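Local coordinates for mandelate racemase/muconate lactonizing enzyme, C-terminal domain protein (Paracoccus denitrificans, PDB 4DWD) that binds magnesium and is probably a hydro-lyase of the enolase superfamily, at residues R150-K160 with P322-D330; I261-I272 with A288-Q299. All coordinates share one frame; numbering follows the deposited sequence.

Contact 1: R150-K160 with P322-D330; sequences RVEAEQPAAVK and PVELADRWD
The contact lies where the enolase-type barrel closes. Strands 158-162 and 323-325 flank strand 125-132 here, and helix 140-154 meets the loop after strand 323-325. Arg150, Glu154 and Trp329 carry its outer end. Arg150 is bent at chi2 and chi3, which turns its guanidinium toward Glu154, one turn further along the helix, to grip it side-on. NE of Arg150 lies 2.7 Å from OE2 of Glu154, and its NH2 2.9 Å from OE1. The same NH2 donates to Leu325 O at 2.9 Å, in the guanidinium plane. Trp329 NE1 gives a second bond to Glu154 OE2, at 2.8 Å. It comes from above the carboxylate, and the indole and carboxylate planes stand 77° apart. Leu325 CD2 sits over the rim of one indole face and 3.5 Å from Glu154 OE1. Ser130 also bonds to OE1. Arg150 NH1 reaches Asp327 OD2 through a water; Arg162 pairs with the other oxygen of Asp327. Pro322 CG rests against CB of Ala157 and of Ala158. At the inner end Lys160 NZ makes a weak 3.5 Å salt bridge to Glu324 OE2, and a water joins the same atoms. Tyr129 and Glu223 also hold NZ, while Ser131 holds Glu324. Lys160 lies beside Asp197 and Glu223, seen to bind calcium in this protein, and next but one to Arg162, consistent with the basic pair on the second strand of mandelate racemase-like enzymes.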
loop_
_atom_site.group_PDB
_atom_site.type_symbol
_atom_site.label_atom_id
_atom_site.label_comp_id
_atom_site.label_asym_id
_atom_site.label_seq_id
_atom_site.Cartn_x
_atom_site.Cartn_y
_atom_site.Cartn_z
ATOM N N ARG B 150 9.141 -1.357 -46.344
ATOM C CA ARG B 150 9.945 -0.508 -45.464
ATOM C C ARG B 150 11.202 -1.261 -45.022
ATOM O O ARG B 150 12.290 -0.693 -44.957
ATOM C CB ARG B 150 9.139 -0.083 -44.229
ATOM C CG ARG B 150 7.900 0.782 -44.469
ATOM C CD ARG B 150 8.187 2.278 -44.642
ATOM N NE ARG B 150 9.126 2.784 -43.634
ATOM C CZ ARG B 150 8.789 3.370 -42.490
ATOM N NH1 ARG B 150 7.513 3.595 -42.177
ATOM N NH2 ARG B 150 9.750 3.740 -41.656
ATOM N N VAL B 151 11.052 -2.551 -44.720
ATOM C CA VAL B 151 12.188 -3.354 -44.264
ATOM C C VAL B 151 13.250 -3.497 -45.349
ATOM O O VAL B 151 14.443 -3.356 -45.073
ATOM C CB VAL B 151 11.745 -4.734 -43.725
ATOM C CG1 VAL B 151 12.934 -5.682 -43.584
ATOM C CG2 VAL B 151 11.057 -4.550 -42.387
ATOM N N GLU B 152 12.812 -3.733 -46.583
ATOM C CA GLU B 152 13.734 -3.825 -47.720
ATOM C C GLU B 152 14.515 -2.512 -47.878
ATOM O O GLU B 152 15.720 -2.528 -48.145
ATOM C CB GLU B 152 12.984 -4.172 -49.017
ATOM C CG GLU B 152 13.881 -4.589 -50.189
ATOM C CD GLU B 152 14.579 -3.427 -50.884
ATOM O OE1 GLU B 152 14.067 -2.281 -50.847
ATOM O OE2 GLU B 152 15.656 -3.660 -51.474
ATOM N N ALA B 153 13.825 -1.390 -47.699
ATOM C CA ALA B 153 14.418 -0.066 -47.923
ATOM C C ALA B 153 15.368 0.359 -46.802
ATOM O O ALA B 153 16.371 1.051 -47.045
ATOM C CB ALA B 153 13.315 0.969 -48.104
ATOM N N GLU B 154 15.072 -0.075 -45.579
ATOM C CA GLU B 154 15.688 0.523 -44.393
ATOM C C GLU B 154 16.593 -0.410 -43.587
ATOM O O GLU B 154 17.399 0.055 -42.777
ATOM C CB GLU B 154 14.583 1.131 -43.504
ATOM C CG GLU B 154 13.833 2.253 -44.221
ATOM C CD GLU B 154 12.469 2.594 -43.641
ATOM O OE1 GLU B 154 12.223 2.376 -42.433
ATOM O OE2 GLU B 154 11.639 3.122 -44.415
ATOM N N GLN B 155 16.469 -1.719 -43.815
ATOM C CA GLN B 155 17.265 -2.725 -43.103
ATOM C C GLN B 155 17.310 -2.469 -41.590
ATOM O O GLN B 155 18.395 -2.427 -40.993
ATOM C CB GLN B 155 18.688 -2.782 -43.666
ATOM C CG GLN B 155 18.794 -3.375 -45.058
ATOM C CD GLN B 155 20.240 -3.638 -45.442
ATOM O OE1 GLN B 155 21.057 -2.723 -45.480
ATOM N NE2 GLN B 155 20.558 -4.897 -45.706
ATOM N N PRO B 156 16.127 -2.309 -40.959
ATOM C CA PRO B 156 16.116 -1.858 -39.566
ATOM C C PRO B 156 16.502 -2.932 -38.550
ATOM O O PRO B 156 16.436 -4.132 -38.841
ATOM C CB PRO B 156 14.654 -1.441 -39.357
ATOM C CG PRO B 156 13.904 -2.384 -40.238
ATOM C CD PRO B 156 14.759 -2.512 -41.475
ATOM N N ALA B 157 16.882 -2.490 -37.354
ATOM C CA ALA B 157 17.199 -3.398 -36.257
ATOM C C ALA B 157 15.936 -3.947 -35.586
ATOM O O ALA B 157 16.001 -4.932 -34.850
ATOM C CB ALA B 157 18.098 -2.702 -35.237
ATOM N N ALA B 158 14.805 -3.277 -35.826
ATOM C CA ALA B 158 13.489 -3.661 -35.291
ATOM C C ALA B 158 12.389 -3.059 -36.159
ATOM O O ALA B 158 12.647 -2.159 -36.952
ATOM C CB ALA B 158 13.337 -3.217 -33.839
ATOM N N VAL B 159 11.168 -3.566 -36.016
ATOM C CA VAL B 159 10.000 -3.035 -36.727
ATOM C C VAL B 159 8.911 -2.738 -35.705
ATOM O O VAL B 159 8.725 -3.523 -34.786
ATOM C CB VAL B 159 9.463 -4.066 -37.747
ATOM C CG1 VAL B 159 8.114 -3.631 -38.304
ATOM C CG2 VAL B 159 10.482 -4.262 -38.863
ATOM N N LYS B 160 8.216 -1.609 -35.848
ATOM C CA LYS B 160 7.039 -1.352 -35.012
ATOM C C LYS B 160 5.866 -1.098 -35.925
ATOM O O LYS B 160 5.960 -0.261 -36.827
ATOM C CB LYS B 160 7.262 -0.147 -34.080
ATOM C CG LYS B 160 6.138 0.073 -33.072
ATOM C CD LYS B 160 6.399 1.226 -32.123
ATOM C CE LYS B 160 6.027 2.556 -32.756
ATOM N NZ LYS B 160 6.492 3.710 -31.932
ATOM N N PRO B 322 16.046 0.698 -30.667
ATOM C CA PRO B 322 16.592 1.595 -31.674
ATOM C C PRO B 322 15.884 2.950 -31.751
ATOM O O PRO B 322 14.886 3.182 -31.081
ATOM C CB PRO B 322 16.374 0.831 -32.983
ATOM C CG PRO B 322 16.096 -0.575 -32.582
ATOM C CD PRO B 322 15.375 -0.462 -31.279
ATOM N N VAL B 323 16.426 3.821 -32.592
ATOM C CA VAL B 323 15.860 5.146 -32.871
ATOM C C VAL B 323 14.660 5.040 -33.817
ATOM O O VAL B 323 14.729 4.395 -34.860
ATOM C CB VAL B 323 16.929 6.041 -33.529
ATOM C CG1 VAL B 323 16.347 7.407 -33.880
ATOM C CG2 VAL B 323 18.135 6.199 -32.612
ATOM N N GLU B 324 13.561 5.699 -33.466
ATOM C CA GLU B 324 12.366 5.681 -34.310
ATOM C C GLU B 324 12.562 6.353 -35.671
ATOM O O GLU B 324 13.063 7.480 -35.757
ATOM C CB GLU B 324 11.183 6.324 -33.586
ATOM C CG GLU B 324 9.894 6.197 -34.395
ATOM C CD GLU B 324 8.624 6.489 -33.619
ATOM O OE1 GLU B 324 8.678 7.081 -32.525
ATOM O OE2 GLU B 324 7.549 6.147 -34.145
ATOM N N LEU B 325 12.158 5.634 -36.720
ATOM C CA LEU B 325 12.079 6.149 -38.086
ATOM C C LEU B 325 10.660 5.938 -38.619
ATOM O O LEU B 325 10.282 4.835 -39.057
ATOM C CB LEU B 325 13.131 5.504 -38.996
ATOM C CG LEU B 325 13.089 5.959 -40.469
ATOM C CD1 LEU B 325 13.418 7.448 -40.589
ATOM C CD2 LEU B 325 14.043 5.117 -41.298
ATOM N N ALA B 326 9.871 7.007 -38.567
ATOM C CA ALA B 326 8.442 6.917 -38.880
ATOM C C ALA B 326 8.118 7.156 -40.361
ATOM O O ALA B 326 9.010 7.409 -41.175
ATOM C CB ALA B 326 7.640 7.846 -37.974
ATOM N N ASP B 327 6.830 7.082 -40.689
ATOM C CA ASP B 327 6.349 7.113 -42.070
ATOM C C ASP B 327 6.713 8.382 -42.818
ATOM O O ASP B 327 6.808 9.459 -42.242
ATOM C CB ASP B 327 4.830 6.947 -42.105
ATOM C CG ASP B 327 4.341 5.861 -41.159
ATOM O OD1 ASP B 327 4.345 6.110 -39.936
ATOM O OD2 ASP B 327 3.951 4.779 -41.642
ATOM N N ARG B 328 6.910 8.231 -44.123
ATOM C CA ARG B 328 7.083 9.367 -45.029
ATOM C C ARG B 328 8.242 10.274 -44.641
ATOM O O ARG B 328 8.165 11.502 -44.768
ATOM C CB ARG B 328 5.774 10.165 -45.172
ATOM C CG ARG B 328 4.593 9.360 -45.697
ATOM C CD ARG B 328 4.851 8.796 -47.087
ATOM N NE ARG B 328 5.459 9.785 -47.982
ATOM C CZ ARG B 328 4.781 10.648 -48.736
ATOM N NH1 ARG B 328 3.449 10.652 -48.725
ATOM N NH2 ARG B 328 5.436 11.507 -49.511
ATOM N N TRP B 329 9.329 9.655 -44.194
ATOM C CA TRP B 329 10.534 10.396 -43.873
ATOM C C TRP B 329 11.135 11.088 -45.076
ATOM O O TRP B 329 11.940 12.008 -44.917
ATOM C CB TRP B 329 11.555 9.512 -43.157
ATOM C CG TRP B 329 11.847 8.166 -43.797
ATOM C CD1 TRP B 329 11.214 6.940 -43.556
ATOM C CD2 TRP B 329 12.920 7.863 -44.754
ATOM N NE1 TRP B 329 11.792 5.938 -44.308
ATOM C CE2 TRP B 329 12.817 6.426 -45.050
ATOM C CE3 TRP B 329 13.909 8.615 -45.385
ATOM C CZ2 TRP B 329 13.685 5.792 -45.926
ATOM C CZ3 TRP B 329 14.775 7.963 -46.271
ATOM C CH2 TRP B 329 14.659 6.587 -46.543
ATOM N N ASP B 330 10.739 10.665 -46.282
ATOM C CA ASP B 330 11.140 11.337 -47.523
ATOM C C ASP B 330 10.773 12.820 -47.526
ATOM O O ASP B 330 11.419 13.612 -48.219
ATOM C CB ASP B 330 10.513 10.643 -48.747
ATOM C CG ASP B 330 8.984 10.731 -48.760
ATOM O OD1 ASP B 330 8.412 11.332 -49.689
ATOM O OD2 ASP B 330 8.338 10.191 -47.852
HETATM O O HOH W 1 5.124 3.534 -43.843
HETATM O O HOH W 2 5.318 6.185 -32.629
#

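Contact 2: I261-I272 with A288-Q299; sequences ILSGVRMVQPDI and AHAHGVEFVPHQ
A parallel beta-alpha-beta unit of the barrel joins these segments: strand 267-268, helix 277-291 and strand 294-295. Glu294 N donates to Arg266 O, Val268 N to Glu294 O and Val296 N to Val268 O, each at 2.9 Å. The last bond is nearly straight, at 179°. Met267, a selenomethionine, lies on one face of the sheet beside Glu294. Its chain runs extended as far as SE, and a bend at chi3 sets CE 3.8 Å from Val296 CB. On the other face Val268 CG2 meets Val293 CG2 and Phe295 CD1, while Pro270 CG touches Phe295 CE1. At the N-terminal ends of the strands, Ile261 CG2 packs on His291 CB at 3.7 Å, and Ile261 CD1 on Val293 CG2. His291 itself bonds to His291 of a second subunit. Beyond the strands, His298 ND1 donates to Asp271 OD2 at 2.6 Å. The oxygen lies in the imidazole plane and is met on its anti side, 20° out of the carboxylate plane, which helps set the ring's rotation. The His298 side chain lies about 3 Å from that of Glu249, which binds calcium in a structure of this protein. Asp271 follows the sixth barrel strand and His298 the seventh, as in the Asp-His pair of mandelate racemase.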
loop_
_atom_site.group_PDB
_atom_site.type_symbol
_atom_site.label_atom_id
_atom_site.label_comp_id
_atom_site.label_asym_id
_atom_site.label_seq_id
_atom_site.Cartn_x
_atom_site.Cartn_y
_atom_site.Cartn_z
ATOM N N ILE B 261 5.842 6.627 -14.402
ATOM C CA ILE B 261 6.754 5.618 -13.878
ATOM C C ILE B 261 6.172 5.013 -12.589
ATOM O O ILE B 261 6.151 3.785 -12.421
ATOM C CB ILE B 261 8.139 6.238 -13.642
ATOM C CG1 ILE B 261 8.785 6.545 -14.998
ATOM C CG2 ILE B 261 9.011 5.315 -12.804
ATOM C CD1 ILE B 261 10.066 7.356 -14.868
ATOM N N LEU B 262 5.679 5.858 -11.682
ATOM C CA LEU B 262 5.157 5.325 -10.428
ATOM C C LEU B 262 3.928 4.431 -10.641
ATOM O O LEU B 262 3.692 3.506 -9.861
ATOM C CB LEU B 262 4.894 6.441 -9.405
ATOM C CG LEU B 262 6.101 7.211 -8.835
ATOM C CD1 LEU B 262 5.620 8.149 -7.728
ATOM C CD2 LEU B 262 7.259 6.343 -8.362
ATOM N N SER B 263 3.185 4.678 -11.721
ATOM C CA SER B 263 2.019 3.859 -12.016
ATOM C C SER B 263 2.385 2.435 -12.398
ATOM O O SER B 263 1.540 1.539 -12.324
ATOM C CB SER B 263 1.177 4.482 -13.139
ATOM O OG SER B 263 1.702 4.179 -14.427
ATOM N N GLY B 264 3.627 2.222 -12.834
ATOM C CA GLY B 264 4.069 0.869 -13.187
ATOM C C GLY B 264 4.708 0.713 -14.549
ATOM O O GLY B 264 5.170 -0.361 -14.882
ATOM N N VAL B 265 4.750 1.781 -15.335
ATOM C CA VAL B 265 5.344 1.736 -16.680
ATOM C C VAL B 265 6.884 1.664 -16.593
ATOM O O VAL B 265 7.518 2.441 -15.852
ATOM C CB VAL B 265 4.853 2.928 -17.531
ATOM C CG1 VAL B 265 5.581 2.974 -18.865
ATOM C CG2 VAL B 265 3.332 2.830 -17.723
ATOM N N ARG B 266 7.487 0.736 -17.350
ATOM C CA ARG B 266 8.926 0.500 -17.254
ATOM C C ARG B 266 9.672 0.821 -18.551
ATOM O O ARG B 266 10.844 0.525 -18.676
ATOM C CB ARG B 266 9.205 -0.943 -16.802
ATOM C CG ARG B 266 8.589 -1.287 -15.449
ATOM C CD ARG B 266 9.234 -0.480 -14.345
ATOM N NE ARG B 266 8.525 -0.615 -13.070
ATOM C CZ ARG B 266 7.809 0.339 -12.480
ATOM N NH1 ARG B 266 7.700 1.554 -13.035
ATOM N NH2 ARG B 266 7.223 0.073 -11.323
HETATM N N MSE B 267 8.982 1.447 -19.502
HETATM C CA MSE B 267 9.617 1.941 -20.740
HETATM C C MSE B 267 8.900 3.213 -21.094
HETATM O O MSE B 267 7.680 3.192 -21.361
HETATM C CB MSE B 267 9.492 0.883 -21.854
HETATM C CG MSE B 267 10.072 1.363 -23.186
HETATM SE SE MSE B 267 10.043 -0.096 -24.518
HETATM C CE MSE B 267 9.743 0.987 -26.117
ATOM N N VAL B 268 9.628 4.335 -21.100
ATOM C CA VAL B 268 9.000 5.640 -21.312
ATOM C C VAL B 268 9.521 6.295 -22.592
ATOM O O VAL B 268 10.700 6.139 -22.953
ATOM C CB VAL B 268 9.149 6.600 -20.094
ATOM C CG1 VAL B 268 8.470 5.995 -18.862
ATOM C CG2 VAL B 268 10.620 6.952 -19.833
ATOM N N GLN B 269 8.627 7.035 -23.253
ATOM C CA GLN B 269 8.841 7.522 -24.620
ATOM C C GLN B 269 8.409 8.979 -24.833
ATOM O O GLN B 269 7.705 9.270 -25.796
ATOM C CB GLN B 269 8.073 6.629 -25.586
ATOM C CG GLN B 269 8.313 5.149 -25.348
ATOM C CD GLN B 269 7.587 4.328 -26.369
ATOM O OE1 GLN B 269 6.408 4.007 -26.189
ATOM N NE2 GLN B 269 8.276 3.991 -27.454
ATOM N N PRO B 270 8.865 9.907 -23.958
ATOM C CA PRO B 270 8.551 11.300 -24.269
ATOM C C PRO B 270 9.229 11.727 -25.594
ATOM O O PRO B 270 10.171 11.069 -26.064
ATOM C CB PRO B 270 9.139 12.055 -23.073
ATOM C CG PRO B 270 10.315 11.216 -22.656
ATOM C CD PRO B 270 9.859 9.789 -22.875
ATOM N N ASP B 271 8.743 12.822 -26.176
ATOM C CA ASP B 271 9.154 13.261 -27.525
ATOM C C ASP B 271 9.777 14.640 -27.410
ATOM O O ASP B 271 9.141 15.588 -26.910
ATOM C CB ASP B 271 7.918 13.280 -28.454
ATOM C CG ASP B 271 8.239 13.623 -29.888
ATOM O OD1 ASP B 271 9.119 14.462 -30.144
ATOM O OD2 ASP B 271 7.555 13.062 -30.776
ATOM N N ILE B 272 11.000 14.755 -27.924
ATOM C CA ILE B 272 11.801 15.973 -27.835
ATOM C C ILE B 272 11.182 17.237 -28.460
ATOM O O ILE B 272 11.566 18.357 -28.084
ATOM C CB ILE B 272 13.218 15.680 -28.427
ATOM C CG1 ILE B 272 14.290 16.662 -27.946
ATOM C CG2 ILE B 272 13.196 15.547 -29.955
ATOM C CD1 ILE B 272 15.658 16.018 -27.998
ATOM N N ALA B 288 14.534 8.542 -15.718
ATOM C CA ALA B 288 14.411 7.128 -16.086
ATOM C C ALA B 288 15.527 6.302 -15.458
ATOM O O ALA B 288 15.275 5.195 -14.949
ATOM C CB ALA B 288 14.420 6.960 -17.600
ATOM N N HIS B 289 16.750 6.829 -15.482
ATOM C CA HIS B 289 17.906 6.127 -14.884
ATOM C C HIS B 289 17.761 5.987 -13.386
ATOM O O HIS B 289 18.121 4.965 -12.809
ATOM C CB HIS B 289 19.211 6.835 -15.249
ATOM C CG HIS B 289 20.452 6.052 -14.895
ATOM N ND1 HIS B 289 20.639 4.785 -15.292
ATOM C CD2 HIS B 289 21.586 6.409 -14.163
ATOM C CE1 HIS B 289 21.831 4.339 -14.832
ATOM N NE2 HIS B 289 22.408 5.334 -14.140
ATOM N N ALA B 290 17.214 7.008 -12.739
ATOM C CA ALA B 290 16.977 6.965 -11.296
ATOM C C ALA B 290 16.024 5.838 -10.915
ATOM O O ALA B 290 16.162 5.263 -9.846
ATOM C CB ALA B 290 16.417 8.299 -10.806
ATOM N N HIS B 291 15.060 5.545 -11.793
ATOM C CA HIS B 291 13.990 4.569 -11.510
ATOM C C HIS B 291 14.129 3.222 -12.182
ATOM O O HIS B 291 13.286 2.337 -11.983
ATOM C CB HIS B 291 12.625 5.173 -11.858
ATOM C CG HIS B 291 12.141 6.201 -10.867
ATOM N ND1 HIS B 291 11.429 5.869 -9.761
ATOM C CD2 HIS B 291 12.278 7.590 -10.849
ATOM C CE1 HIS B 291 11.129 6.989 -9.075
ATOM N NE2 HIS B 291 11.660 8.041 -9.729
ATOM N N GLY B 292 15.185 3.037 -12.976
ATOM C CA GLY B 292 15.411 1.750 -13.642
ATOM C C GLY B 292 14.409 1.461 -14.746
ATOM O O GLY B 292 13.973 0.331 -14.903
ATOM N N VAL B 293 14.033 2.483 -15.499
ATOM C CA VAL B 293 13.113 2.292 -16.605
ATOM C C VAL B 293 13.829 2.581 -17.919
ATOM O O VAL B 293 14.749 3.418 -17.972
ATOM C CB VAL B 293 11.807 3.121 -16.467
ATOM C CG1 VAL B 293 11.159 2.967 -15.097
ATOM C CG2 VAL B 293 12.019 4.565 -16.785
ATOM N N GLU B 294 13.398 1.891 -18.968
ATOM C CA GLU B 294 13.935 2.112 -20.312
ATOM C C GLU B 294 13.529 3.477 -20.856
ATOM O O GLU B 294 12.443 3.970 -20.575
ATOM C CB GLU B 294 13.445 1.031 -21.278
ATOM C CG GLU B 294 14.016 -0.364 -21.052
ATOM C CD GLU B 294 13.422 -1.353 -22.036
ATOM O OE1 GLU B 294 13.872 -1.385 -23.208
ATOM O OE2 GLU B 294 12.492 -2.087 -21.653
ATOM N N PHE B 295 14.416 4.073 -21.643
ATOM C CA PHE B 295 14.196 5.399 -22.232
ATOM C C PHE B 295 14.264 5.295 -23.757
ATOM O O PHE B 295 15.341 5.083 -24.326
ATOM C CB PHE B 295 15.239 6.375 -21.687
ATOM C CG PHE B 295 14.984 7.799 -22.047
ATOM C CD1 PHE B 295 13.961 8.518 -21.418
ATOM C CD2 PHE B 295 15.772 8.433 -23.002
ATOM C CE1 PHE B 295 13.733 9.839 -21.743
ATOM C CE2 PHE B 295 15.552 9.768 -23.325
ATOM C CZ PHE B 295 14.525 10.466 -22.693
ATOM N N VAL B 296 13.106 5.373 -24.413
ATOM C CA VAL B 296 12.981 5.074 -25.844
ATOM C C VAL B 296 12.088 6.163 -26.471
ATOM O O VAL B 296 10.892 5.974 -26.638
ATOM C CB VAL B 296 12.389 3.661 -26.096
ATOM C CG1 VAL B 296 12.357 3.337 -27.592
ATOM C CG2 VAL B 296 13.173 2.586 -25.331
ATOM N N PRO B 297 12.669 7.323 -26.781
ATOM C CA PRO B 297 11.857 8.475 -27.193
ATOM C C PRO B 297 10.967 8.217 -28.402
ATOM O O PRO B 297 11.376 7.545 -29.360
ATOM C CB PRO B 297 12.903 9.521 -27.556
ATOM C CG PRO B 297 14.062 9.193 -26.667
ATOM C CD PRO B 297 14.092 7.681 -26.630
ATOM N N HIS B 298 9.766 8.793 -28.360
ATOM C CA HIS B 298 8.919 8.911 -29.539
ATOM C C HIS B 298 9.477 10.014 -30.410
ATOM O O HIS B 298 9.837 11.096 -29.915
ATOM C CB HIS B 298 7.515 9.244 -29.064
ATOM C CG HIS B 298 6.528 9.538 -30.165
ATOM N ND1 HIS B 298 6.397 10.758 -30.724
ATOM C CD2 HIS B 298 5.583 8.727 -30.767
ATOM C CE1 HIS B 298 5.422 10.722 -31.652
ATOM N NE2 HIS B 298 4.923 9.482 -31.680
ATOM N N GLN B 299 9.589 9.767 -31.714
ATOM C CA GLN B 299 10.021 10.838 -32.618
ATOM C C GLN B 299 9.633 10.476 -34.043
ATOM O O GLN B 299 10.018 9.426 -34.544
ATOM C CB GLN B 299 11.531 11.066 -32.480
ATOM C CG GLN B 299 11.966 12.508 -32.698
ATOM C CD GLN B 299 11.672 13.007 -34.096
ATOM O OE1 GLN B 299 10.876 13.940 -34.290
ATOM N NE2 GLN B 299 12.286 12.374 -35.085
HETATM O O HOH W 3 11.923 -2.341 -19.061
HETATM O O HOH W 4 8.176 13.777 -33.276
HETATM O O HOH W 5 12.223 12.445 -29.269
#

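Overall arrangement
From the N terminus, the chain first lays down three strands of the antiparallel sheet, which strands near the C terminus complete, and then enters the barrel. It reaches 150-160 early in the barrel and meets 322-330 some 160 residues later, so contact 1 closes a long loop. Contact 2 is nested inside that loop and closes a short one, round helix 277-291. Contact 1 ties the first helix and second strand of the barrel to the eighth strand; contact 2 pairs the sixth and seventh. Their centres lie about 21 Å apart, yet they touch: Glu324 OE1 of contact 1 is 2.9 Å from Gln299 N of contact 2, a probable hydrogen bond. Both contacts reach the metal-site carboxylates.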